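Local structure of thymidylate synthase ThyX (Streptomyces cacaoi subsp. asoensis, 4P5A) at residues B[21-26]-B[225-230]; B[52-57]-B[231-236]; B[64-69]-B[180-185]. The protein probably catalyses the FAD-dependent reductive methylation of dUMP to dTMP, with methylenetetrahydrofolate as methyl donor and NADPH as reductant. All coordinates share one frame; numbering follows the deposited sequence.

Interaction 1. Residues B[21-26]-B[225-230]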
loop_
_atom_site.group_PDB
_atom_site.type_symbol
_atom_site.label_atom_id
_atom_site.label_comp_id
_atom_site.label_asym_id
_atom_site.label_seq_id
_atom_site.Cartn_x
_atom_site.Cartn_y
_atom_site.Cartn_z
ATOM N N ALA B 21 -1.869 10.622 -18.507
ATOM C CA ALA B 21 -2.788 11.218 -17.517
ATOM C C ALA B 21 -3.552 12.332 -18.124
ATOM O O ALA B 21 -2.964 13.210 -18.861
ATOM C CB ALA B 21 -2.012 11.791 -16.367
ATOM N N SER B 22 -4.857 12.303 -17.890
ATOM C CA SER B 22 -5.712 13.389 -18.434
ATOM C C SER B 22 -6.973 13.443 -17.593
ATOM O O SER B 22 -7.313 12.485 -16.892
ATOM C CB SER B 22 -6.096 13.023 -19.885
ATOM O OG SER B 22 -6.953 11.862 -19.896
ATOM N N ASP B 23 -7.716 14.572 -17.693
ATOM C CA ASP B 23 -8.950 14.597 -16.989
ATOM C C ASP B 23 -9.959 13.619 -17.495
ATOM O O ASP B 23 -10.732 13.063 -16.747
ATOM C CB ASP B 23 -9.545 16.035 -17.128
ATOM C CG ASP B 23 -8.653 17.155 -16.417
ATOM O OD1 ASP B 23 -8.367 18.216 -17.044
ATOM O OD2 ASP B 23 -8.214 16.966 -15.225
ATOM N N LEU B 24 -9.936 13.379 -18.809
ATOM C CA LEU B 24 -10.834 12.385 -19.370
ATOM C C LEU B 24 -10.636 10.999 -18.757
ATOM O O LEU B 24 -11.612 10.272 -18.587
ATOM C CB LEU B 24 -10.592 12.324 -20.866
ATOM C CG LEU B 24 -11.320 11.123 -21.465
ATOM C CD1 LEU B 24 -12.865 11.339 -21.645
ATOM C CD2 LEU B 24 -10.595 10.630 -22.765
ATOM N N ALA B 25 -9.406 10.669 -18.396
ATOM C CA ALA B 25 -9.165 9.327 -17.793
ATOM C C ALA B 25 -9.914 9.181 -16.461
ATOM O O ALA B 25 -10.312 8.066 -16.064
ATOM C CB ALA B 25 -7.576 9.131 -17.587
ATOM N N VAL B 26 -10.078 10.294 -15.744
ATOM C CA VAL B 26 -10.835 10.235 -14.475
ATOM C C VAL B 26 -12.298 10.019 -14.698
ATOM O O VAL B 26 -12.917 9.263 -13.991
ATOM C CB VAL B 26 -10.686 11.569 -13.743
ATOM C CG1 VAL B 26 -11.420 11.564 -12.294
ATOM C CG2 VAL B 26 -9.242 11.880 -13.573
ATOM N N PRO B 225 -5.661 19.818 -16.235
ATOM C CA PRO B 225 -6.020 21.161 -15.737
ATOM C C PRO B 225 -7.323 21.237 -14.980
ATOM O O PRO B 225 -7.354 22.042 -13.983
ATOM C CB PRO B 225 -6.079 22.024 -17.030
ATOM C CG PRO B 225 -6.396 21.015 -18.156
ATOM C CD PRO B 225 -5.660 19.717 -17.708
ATOM N N VAL B 226 -8.333 20.451 -15.315
ATOM C CA VAL B 226 -9.597 20.614 -14.577
ATOM C C VAL B 226 -9.403 20.022 -13.159
ATOM O O VAL B 226 -9.938 20.564 -12.178
ATOM C CB VAL B 226 -10.709 19.821 -15.337
ATOM C CG1 VAL B 226 -12.060 19.787 -14.552
ATOM C CG2 VAL B 226 -10.883 20.416 -16.784
ATOM N N THR B 227 -8.754 18.859 -13.102
ATOM C CA THR B 227 -8.428 18.271 -11.782
ATOM C C THR B 227 -7.612 19.249 -10.924
ATOM O O THR B 227 -7.853 19.389 -9.676
ATOM C CB THR B 227 -7.688 16.892 -11.970
ATOM O OG1 THR B 227 -8.576 16.043 -12.651
ATOM C CG2 THR B 227 -7.487 16.239 -10.514
ATOM N N HIS B 228 -6.546 19.801 -11.507
ATOM C CA HIS B 228 -5.713 20.714 -10.800
ATOM C C HIS B 228 -6.529 21.924 -10.277
ATOM O O HIS B 228 -6.398 22.332 -9.083
ATOM C CB HIS B 228 -4.571 21.130 -11.687
ATOM C CG HIS B 228 -3.722 22.164 -11.053
ATOM N ND1 HIS B 228 -3.991 23.487 -11.238
ATOM C CD2 HIS B 228 -2.783 22.102 -10.057
ATOM C CE1 HIS B 228 -3.095 24.215 -10.562
ATOM N NE2 HIS B 228 -2.364 23.397 -9.815
ATOM N N GLU B 229 -7.438 22.472 -11.129
ATOM C CA GLU B 229 -8.288 23.565 -10.628
ATOM C C GLU B 229 -9.169 23.146 -9.502
ATOM O O GLU B 229 -9.293 23.906 -8.476
ATOM C CB GLU B 229 -9.191 24.174 -11.721
ATOM C CG GLU B 229 -8.350 24.876 -12.722
ATOM C CD GLU B 229 -7.695 26.157 -12.242
ATOM O OE1 GLU B 229 -8.468 27.167 -12.117
ATOM O OE2 GLU B 229 -6.419 26.173 -12.061
ATOM N N ALA B 230 -9.778 21.978 -9.625
ATOM C CA ALA B 230 -10.678 21.472 -8.545
ATOM C C ALA B 230 -9.896 21.196 -7.237
ATOM O O ALA B 230 -10.384 21.457 -6.150
ATOM C CB ALA B 230 -11.390 20.123 -9.008
#
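The first turn of helix 225-233 is held by a carboxylate that reaches it from the first turn of another helix, 23-30. Asp23 carries the contact almost alone: its CG stands anti to the carbonyl carbon (chi1 -65°), which sends both oxygens across to the neighbouring helix. OD1 accepts the backbone hydrogen of Val226, with N and OD1 2.8 Å apart and a nearly straight angle of 163°. OD2 accepts twice from Thr227, from N at 2.9 Å and from OG1 at 2.8 Å. The two amides meet their oxygens from above the carboxylate plane, whereas the hydroxyl uses the anti lone pair of OD2, on the side away from OD1. Three bonds therefore fix both the position and the rotation of the carboxylate.

The first N-H groups of an alpha helix have no carbonyl four residues back within their own helix, so an acceptor from elsewhere suits them. Aspartate is short enough to bring both oxygens to two successive amides, and the helix dipole together with the donors would probably keep it ionised although the residue is buried. Threonine adds a donor beside its own amide. Pro225, which has no N-H to offer, packs its CD 3.2 Å from Asp23 OD1, while Val226 sets CB 3.3 Å from the same oxygen. Asp23's own helix is started in a related way: Ser22 is its N-cap, with chi1 67° bringing OG round to accept from Ala25 N at 3.1 Å.

Beside the polar grip, Val26 faces the second helix, with CG2 4.3 Å from Thr227 OG1, and packs on Phe65 and on Leu56 of helix 48-58. Ile53 of that helix touches both Asp23 and Thr227.

Interaction 2. Residues B[52-57]-B[231-236]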
loop_
_atom_site.group_PDB
_atom_site.type_symbol
_atom_site.label_atom_id
_atom_site.label_comp_id
_atom_site.label_asym_id
_atom_site.label_seq_id
_atom_site.Cartn_x
_atom_site.Cartn_y
_atom_site.Cartn_z
ATOM N N LEU B 52 -18.291 16.757 -12.967
ATOM C CA LEU B 52 -18.076 15.474 -12.362
ATOM C C LEU B 52 -16.809 15.513 -11.446
ATOM O O LEU B 52 -16.813 14.990 -10.310
ATOM C CB LEU B 52 -17.880 14.481 -13.465
ATOM C CG LEU B 52 -17.907 12.970 -13.028
ATOM C CD1 LEU B 52 -17.086 12.106 -13.911
ATOM C CD2 LEU B 52 -18.428 12.487 -11.694
ATOM N N ILE B 53 -15.783 16.168 -11.930
ATOM C CA ILE B 53 -14.509 16.177 -11.187
ATOM C C ILE B 53 -14.717 16.948 -9.910
ATOM O O ILE B 53 -14.181 16.555 -8.901
ATOM C CB ILE B 53 -13.389 16.721 -12.053
ATOM C CG1 ILE B 53 -12.995 15.534 -13.029
ATOM C CG2 ILE B 53 -12.151 17.238 -11.267
ATOM C CD1 ILE B 53 -12.013 15.884 -14.146
ATOM N N ARG B 54 -15.452 18.051 -9.964
ATOM C CA ARG B 54 -15.718 18.824 -8.700
ATOM C C ARG B 54 -16.524 18.021 -7.722
ATOM O O ARG B 54 -16.177 18.022 -6.534
ATOM C CB ARG B 54 -16.332 20.173 -9.014
ATOM C CG ARG B 54 -15.353 21.138 -9.750
ATOM C CD ARG B 54 -16.120 22.447 -10.175
ATOM N NE ARG B 54 -16.880 23.128 -9.082
ATOM C CZ ARG B 54 -16.361 23.985 -8.182
ATOM N NH1 ARG B 54 -17.189 24.612 -7.288
ATOM N NH2 ARG B 54 -15.043 24.274 -8.186
ATOM N N TYR B 55 -17.482 17.256 -8.193
ATOM C CA TYR B 55 -18.272 16.384 -7.374
ATOM C C TYR B 55 -17.377 15.314 -6.737
ATOM O O TYR B 55 -17.415 15.077 -5.505
ATOM C CB TYR B 55 -19.386 15.715 -8.183
ATOM C CG TYR B 55 -20.024 14.562 -7.424
ATOM C CD1 TYR B 55 -20.942 14.782 -6.369
ATOM C CD2 TYR B 55 -19.689 13.255 -7.742
ATOM C CE1 TYR B 55 -21.500 13.651 -5.649
ATOM C CE2 TYR B 55 -20.214 12.148 -7.054
ATOM C CZ TYR B 55 -21.109 12.340 -6.007
ATOM O OH TYR B 55 -21.584 11.194 -5.359
ATOM N N LEU B 56 -16.515 14.690 -7.544
ATOM C CA LEU B 56 -15.673 13.669 -6.889
ATOM C C LEU B 56 -14.752 14.286 -5.887
ATOM O O LEU B 56 -14.442 13.624 -4.872
ATOM C CB LEU B 56 -14.753 12.948 -7.937
ATOM C CG LEU B 56 -15.552 12.251 -9.050
ATOM C CD1 LEU B 56 -14.674 11.940 -10.247
ATOM C CD2 LEU B 56 -16.282 10.986 -8.562
ATOM N N MET B 57 -14.237 15.493 -6.146
ATOM C CA MET B 57 -13.206 16.116 -5.283
ATOM C C MET B 57 -13.868 16.419 -4.001
ATOM O O MET B 57 -13.275 16.182 -2.928
ATOM C CB MET B 57 -12.670 17.412 -5.947
ATOM C CG MET B 57 -11.402 18.170 -5.407
ATOM S SD MET B 57 -9.955 17.121 -5.358
ATOM C CE MET B 57 -9.599 17.005 -7.182
ATOM N N PHE B 231 -8.688 20.612 -7.346
ATOM C CA PHE B 231 -7.905 20.328 -6.149
ATOM C C PHE B 231 -7.695 21.622 -5.364
ATOM O O PHE B 231 -7.824 21.640 -4.152
ATOM C CB PHE B 231 -6.554 19.862 -6.628
ATOM C CG PHE B 231 -5.547 19.568 -5.491
ATOM C CD1 PHE B 231 -4.292 20.245 -5.508
ATOM C CD2 PHE B 231 -5.865 18.611 -4.468
ATOM C CE1 PHE B 231 -3.290 20.003 -4.501
ATOM C CE2 PHE B 231 -4.882 18.414 -3.456
ATOM C CZ PHE B 231 -3.637 19.071 -3.470
ATOM N N THR B 232 -7.326 22.695 -6.062
ATOM C CA THR B 232 -7.091 23.954 -5.323
ATOM C C THR B 232 -8.381 24.579 -4.833
ATOM O O THR B 232 -8.429 25.043 -3.671
ATOM C CB THR B 232 -6.235 24.909 -6.162
ATOM O OG1 THR B 232 -4.886 24.416 -6.110
ATOM C CG2 THR B 232 -6.126 26.323 -5.520
ATOM N N ALA B 233 -9.428 24.444 -5.593
ATOM C CA ALA B 233 -10.765 25.024 -5.205
ATOM C C ALA B 233 -11.270 24.413 -3.927
ATOM O O ALA B 233 -11.983 25.114 -3.125
ATOM C CB ALA B 233 -11.771 24.772 -6.269
ATOM N N PHE B 234 -10.982 23.122 -3.724
ATOM C CA PHE B 234 -11.468 22.472 -2.513
ATOM C C PHE B 234 -10.526 22.398 -1.312
ATOM O O PHE B 234 -10.767 21.591 -0.389
ATOM C CB PHE B 234 -12.084 21.150 -2.863
ATOM C CG PHE B 234 -13.422 21.343 -3.627
ATOM C CD1 PHE B 234 -14.584 21.839 -2.924
ATOM C CD2 PHE B 234 -13.462 21.203 -5.012
ATOM C CE1 PHE B 234 -15.803 22.077 -3.596
ATOM C CE2 PHE B 234 -14.663 21.359 -5.707
ATOM C CZ PHE B 234 -15.842 21.842 -5.027
ATOM N N GLY B 235 -9.475 23.223 -1.336
ATOM C CA GLY B 235 -8.621 23.373 -0.153
ATOM C C GLY B 235 -7.348 22.552 -0.206
ATOM O O GLY B 235 -6.686 22.451 0.800
ATOM N N ARG B 236 -7.055 21.941 -1.370
ATOM C CA ARG B 236 -5.721 21.236 -1.583
ATOM C C ARG B 236 -5.625 20.010 -0.715
ATOM O O ARG B 236 -4.522 19.719 -0.158
ATOM C CB ARG B 236 -4.502 22.147 -1.407
ATOM C CG ARG B 236 -4.513 23.335 -2.435
ATOM C CD ARG B 236 -3.272 24.262 -2.290
ATOM N NE ARG B 236 -1.984 23.587 -2.496
ATOM C CZ ARG B 236 -1.481 23.302 -3.702
ATOM N NH1 ARG B 236 -2.150 23.595 -4.870
ATOM N NH2 ARG B 236 -0.319 22.732 -3.745
#
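Apolar packing makes up one part of this contact between helix 48-58 and the carboxyl-terminal end of helix 225-233. Met57 starts with CG anti to its backbone N (chi1 -169°) and then bends at both later torsions, so that its flexible chain folds against two phenylalanines. Its CG lies 3.7 Å from Phe234 CD2, approaching the ring obliquely. The terminal CE touches Phe231 N at 3.7 Å and Phe231 CB at 4.2 Å, with SD near the edge of the Phe231 ring. The Phe231 side chain leaves its backbone away from helix 48-58, and its ring packs on Met187 and Leu190 of helix 183-193.

In the second part a charged group meets an aromatic rim. Arg54 bends at chi3 and brings one face of its guanidinium under the rim of the Phe234 ring, whose CZ lies 3.7 Å above the guanidinium plane. The planes are 40° apart, well short of a parallel stack. Ala233 CB, a small methyl that fits there, stands at the guanidinium edge, 3.8 Å from Arg54 NH2. An alanine in place of Phe234 would probably loosen this end of the contact, since the ring that touches both Met57 and Arg54 would be gone.

At the helix end, Arg236 N bonds to Phe231 O and Gly235 N to Thr232 O, a Schellman motif in which Gly235 is the C-prime residue; at its positive phi a side chain would jam against the preceding carbonyl oxygen. Arg236 then turns back to donate from NH1 to Thr232 OG1 and also forms a salt bridge with Glu217.

Across the segments the attachment thus rests on shape and dispersion; neither supplies a carboxylate to Arg54, so the ring would probably shield its charge on one side rather than balance it.

Interaction 3. Residues B[64-69]-B[180-185]. With FAD (flavin-adenine dinucleotide), chain L.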
loop_
_atom_site.group_PDB
_atom_site.type_symbol
_atom_site.label_atom_id
_atom_site.label_comp_id
_atom_site.label_asym_id
_atom_site.label_seq_id
_atom_site.Cartn_x
_atom_site.Cartn_y
_atom_site.Cartn_z
ATOM N N PRO B 64 -11.210 7.169 -8.648
ATOM C CA PRO B 64 -11.108 7.496 -10.027
ATOM C C PRO B 64 -9.882 8.269 -10.442
ATOM O O PRO B 64 -9.464 8.139 -11.595
ATOM C CB PRO B 64 -12.378 8.357 -10.335
ATOM C CG PRO B 64 -13.397 7.827 -9.312
ATOM C CD PRO B 64 -12.497 7.664 -8.070
ATOM N N PHE B 65 -9.272 9.047 -9.541
ATOM C CA PHE B 65 -8.081 9.758 -9.913
ATOM C C PHE B 65 -6.811 8.903 -9.944
ATOM O O PHE B 65 -5.695 9.378 -10.212
ATOM C CB PHE B 65 -7.879 10.892 -8.903
ATOM C CG PHE B 65 -9.025 11.943 -8.958
ATOM C CD1 PHE B 65 -8.998 12.975 -9.924
ATOM C CD2 PHE B 65 -10.080 11.888 -8.078
ATOM C CE1 PHE B 65 -10.017 13.898 -10.003
ATOM C CE2 PHE B 65 -11.181 12.834 -8.213
ATOM C CZ PHE B 65 -11.069 13.874 -9.147
ATOM N N GLU B 66 -6.925 7.613 -9.672
ATOM C CA GLU B 66 -5.724 6.727 -9.694
ATOM C C GLU B 66 -5.485 6.102 -11.054
ATOM O O GLU B 66 -4.424 5.419 -11.203
ATOM C CB GLU B 66 -5.910 5.559 -8.677
ATOM C CG GLU B 66 -5.987 6.079 -7.257
ATOM C CD GLU B 66 -6.240 4.925 -6.218
ATOM O OE1 GLU B 66 -6.134 3.727 -6.599
ATOM O OE2 GLU B 66 -6.531 5.257 -5.068
ATOM N N HIS B 67 -6.425 6.257 -11.993
ATOM C CA HIS B 67 -6.296 5.475 -13.243
ATOM C C HIS B 67 -5.468 6.264 -14.254
ATOM O O HIS B 67 -5.938 6.643 -15.329
ATOM C CB HIS B 67 -7.698 5.083 -13.780
ATOM C CG HIS B 67 -8.378 4.188 -12.801
ATOM N ND1 HIS B 67 -8.338 2.808 -12.888
ATOM C CD2 HIS B 67 -9.064 4.464 -11.677
ATOM C CE1 HIS B 67 -8.953 2.261 -11.856
ATOM N NE2 HIS B 67 -9.421 3.231 -11.110
ATOM N N ASN B 68 -4.198 6.536 -13.904
ATOM C CA ASN B 68 -3.299 7.286 -14.751
ATOM C C ASN B 68 -1.916 7.145 -14.242
ATOM O O ASN B 68 -1.762 6.564 -13.149
ATOM C CB ASN B 68 -3.688 8.794 -14.801
ATOM C CG ASN B 68 -3.959 9.381 -13.410
ATOM O OD1 ASN B 68 -5.140 9.721 -12.991
ATOM N ND2 ASN B 68 -2.960 9.492 -12.718
ATOM N N SER B 69 -0.939 7.748 -14.886
ATOM C CA SER B 69 0.428 7.643 -14.366
ATOM C C SER B 69 1.255 8.841 -14.820
ATOM O O SER B 69 1.033 9.364 -15.958
ATOM C CB SER B 69 1.029 6.365 -14.889
ATOM O OG SER B 69 2.342 6.205 -14.430
ATOM N N THR B 180 7.369 7.827 -9.841
ATOM C CA THR B 180 6.133 7.639 -10.614
ATOM C C THR B 180 4.907 7.659 -9.655
ATOM O O THR B 180 4.942 7.065 -8.588
ATOM C CB THR B 180 6.197 6.270 -11.453
ATOM O OG1 THR B 180 7.233 6.415 -12.475
ATOM C CG2 THR B 180 4.863 5.985 -12.155
ATOM N N CYS B 181 3.838 8.362 -10.061
ATOM C CA CYS B 181 2.655 8.518 -9.158
ATOM C C CYS B 181 1.457 8.540 -10.076
ATOM O O CYS B 181 1.608 8.759 -11.290
ATOM C CB CYS B 181 2.668 9.898 -8.357
ATOM S SG CYS B 181 2.901 11.265 -9.407
ATOM N N ASN B 182 0.318 8.194 -9.518
ATOM C CA ASN B 182 -0.945 8.566 -10.166
ATOM C C ASN B 182 -1.395 9.931 -9.583
ATOM O O ASN B 182 -0.801 10.440 -8.601
ATOM C CB ASN B 182 -2.008 7.480 -10.041
ATOM C CG ASN B 182 -2.360 7.169 -8.581
ATOM O OD1 ASN B 182 -2.674 8.097 -7.815
ATOM N ND2 ASN B 182 -2.277 5.855 -8.157
ATOM N N ALA B 183 -2.452 10.513 -10.180
ATOM C CA ALA B 183 -2.792 11.876 -9.761
ATOM C C ALA B 183 -3.310 11.927 -8.311
ATOM O O ALA B 183 -3.133 12.944 -7.620
ATOM C CB ALA B 183 -3.938 12.408 -10.686
ATOM N N ARG B 184 -3.940 10.842 -7.805
ATOM C CA ARG B 184 -4.418 10.825 -6.406
ATOM C C ARG B 184 -3.197 10.869 -5.479
ATOM O O ARG B 184 -3.190 11.650 -4.481
ATOM C CB ARG B 184 -5.292 9.582 -6.187
ATOM C CG ARG B 184 -6.114 9.813 -4.853
ATOM C CD ARG B 184 -6.676 8.439 -4.413
ATOM N NE ARG B 184 -7.656 8.715 -3.342
ATOM C CZ ARG B 184 -8.385 7.701 -2.805
ATOM N NH1 ARG B 184 -9.341 8.005 -1.855
ATOM N NH2 ARG B 184 -8.188 6.434 -3.212
ATOM N N ALA B 185 -2.189 10.084 -5.781
ATOM C CA ALA B 185 -0.977 10.052 -4.957
ATOM C C ALA B 185 -0.257 11.391 -5.080
ATOM O O ALA B 185 0.305 11.843 -4.103
ATOM C CB ALA B 185 -0.073 8.919 -5.452
HETATM P PA FAD L . -7.746 2.726 1.087
HETATM O O1A FAD L . -7.631 2.243 2.390
HETATM O O2A FAD L . -7.640 1.728 0.012
HETATM O O5B FAD L . -6.509 3.744 0.911
HETATM C C5B FAD L . -6.291 4.650 1.876
HETATM C C4B FAD L . -5.616 5.959 1.273
HETATM O O4B FAD L . -4.321 5.407 0.909
HETATM C C3B FAD L . -6.204 6.500 -0.024
HETATM O O3B FAD L . -7.168 7.451 0.437
HETATM C C2B FAD L . -5.027 7.180 -0.679
HETATM O O2B FAD L . -4.670 8.436 -0.004
HETATM C C1B FAD L . -3.977 6.108 -0.385
HETATM N N9A FAD L . -3.846 5.069 -1.442
HETATM C C8A FAD L . -3.907 3.712 -1.266
HETATM N N7A FAD L . -3.592 3.128 -2.469
HETATM C C5A FAD L . -3.359 4.106 -3.392
HETATM C C6A FAD L . -3.039 4.066 -4.737
HETATM N N6A FAD L . -2.817 2.923 -5.392
HETATM N N1A FAD L . -2.850 5.258 -5.386
HETATM C C2A FAD L . -2.978 6.410 -4.726
HETATM N N3A FAD L . -3.282 6.469 -3.385
HETATM C C4A FAD L . -3.509 5.324 -2.711
HETATM N N1 FAD L . -16.016 2.255 -5.368
HETATM C C2 FAD L . -16.310 1.903 -6.601
HETATM O O2 FAD L . -15.591 1.102 -7.223
HETATM N N3 FAD L . -17.414 2.464 -7.265
HETATM C C4 FAD L . -18.205 3.411 -6.670
HETATM O O4 FAD L . -19.174 3.905 -7.304
HETATM C C4X FAD L . -17.908 3.807 -5.336
HETATM N N5 FAD L . -18.667 4.752 -4.708
HETATM C C5X FAD L . -18.445 4.979 -3.341
HETATM C C6 FAD L . -19.339 5.820 -2.581
HETATM C C7 FAD L . -19.071 5.972 -1.200
HETATM C C7M FAD L . -20.071 6.928 -0.443
HETATM C C8 FAD L . -18.011 5.340 -0.525
HETATM C C8M FAD L . -17.619 5.494 0.972
HETATM C C9 FAD L . -17.167 4.519 -1.281
HETATM C C9A FAD L . -17.370 4.372 -2.652
HETATM N N10 FAD L . -16.525 3.474 -3.373
HETATM C C10 FAD L . -16.815 3.215 -4.672
HETATM C "C1'" FAD L . -15.326 2.852 -2.757
HETATM C "C2'" FAD L . -14.171 3.947 -2.809
HETATM O "O2'" FAD L . -13.785 4.307 -4.167
HETATM C "C3'" FAD L . -12.924 3.389 -2.131
HETATM O "O3'" FAD L . -12.573 2.152 -2.747
HETATM C "C4'" FAD L . -13.149 3.139 -0.614
HETATM O "O4'" FAD L . -13.834 4.243 -0.066
HETATM C "C5'" FAD L . -11.827 3.007 0.112
HETATM O "O5'" FAD L . -11.234 4.367 0.144
HETATM P P FAD L . -9.656 4.549 -0.102
HETATM O O1P FAD L . -9.244 4.089 -1.428
HETATM O O2P FAD L . -9.484 6.043 0.098
HETATM O O3P FAD L . -9.024 3.684 1.071
HETATM O O HOH W 1 -2.757 3.486 -10.440
#
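The flat guanidinium of Arg184 has the ribose hydroxyl O3B of FAD over one face, 3.2 Å above its plane, and the carboxylate of Glu66 at its edge. Arg184 NH2 donates to Glu66 OE2 at 2.8 Å, within 1° of the guanidinium plane and onto the anti lone pair, a salt bridge between side chains that run side by side in the same direction. The arginine is extended from CG to NE, which carries the guanidinium to the pyrophosphate, where NH1 meets FAD O2P at 2.8 Å and NH2 meets O1P at 3.1 Å.

Asn182 reads the adenine: its ND2 donates to FAD N1A at 2.9 Å, almost perfectly straight at 178°. With chi1 60°, its OD1 turns back to accept from Ala185 N at 2.9 Å, which makes Asn182 the N-cap of helix 183-193, so both ends of one amide are used. A water donates to Glu66 O and accepts a weak bond from Asn182 ND2. Between the backbones, a weak bond runs from Arg184 N to Phe65 O.

Glu66 OE1 is held by Ser91 of a neighbouring subunit and OE2 by Arg88 of another, while Arg184 NH1 also meets the chain's terminal carboxylate at Pro239. Two arginines from different subunits lie close here, so the glutamate would probably offset their repulsion and hold Arg184 ready for the phosphate in this FAD site built from several chains.

Overall arrangement
The three contacts lie on the same side of the chain's centre. Interactions 1 and 2 have centres about 10 Å apart, as do 1 and 3, while 2 and 3 are about 15 Å apart. Helix 225-233 serves interactions 1 and 2 in turn, meeting helix 23-30 at its start and helix 48-58 at its end, and the two contacts cross along the chain. Interaction 3 is nested inside both loops, on the segment leading into strand 69-77 and at the junction of strand 174-181 with helix 183-193. Phe65 joins all three, packing on Val26, Thr227, Leu56 and Met57, so the carboxyl-terminal helix is tied through this apolar cluster to the segments that bind FAD.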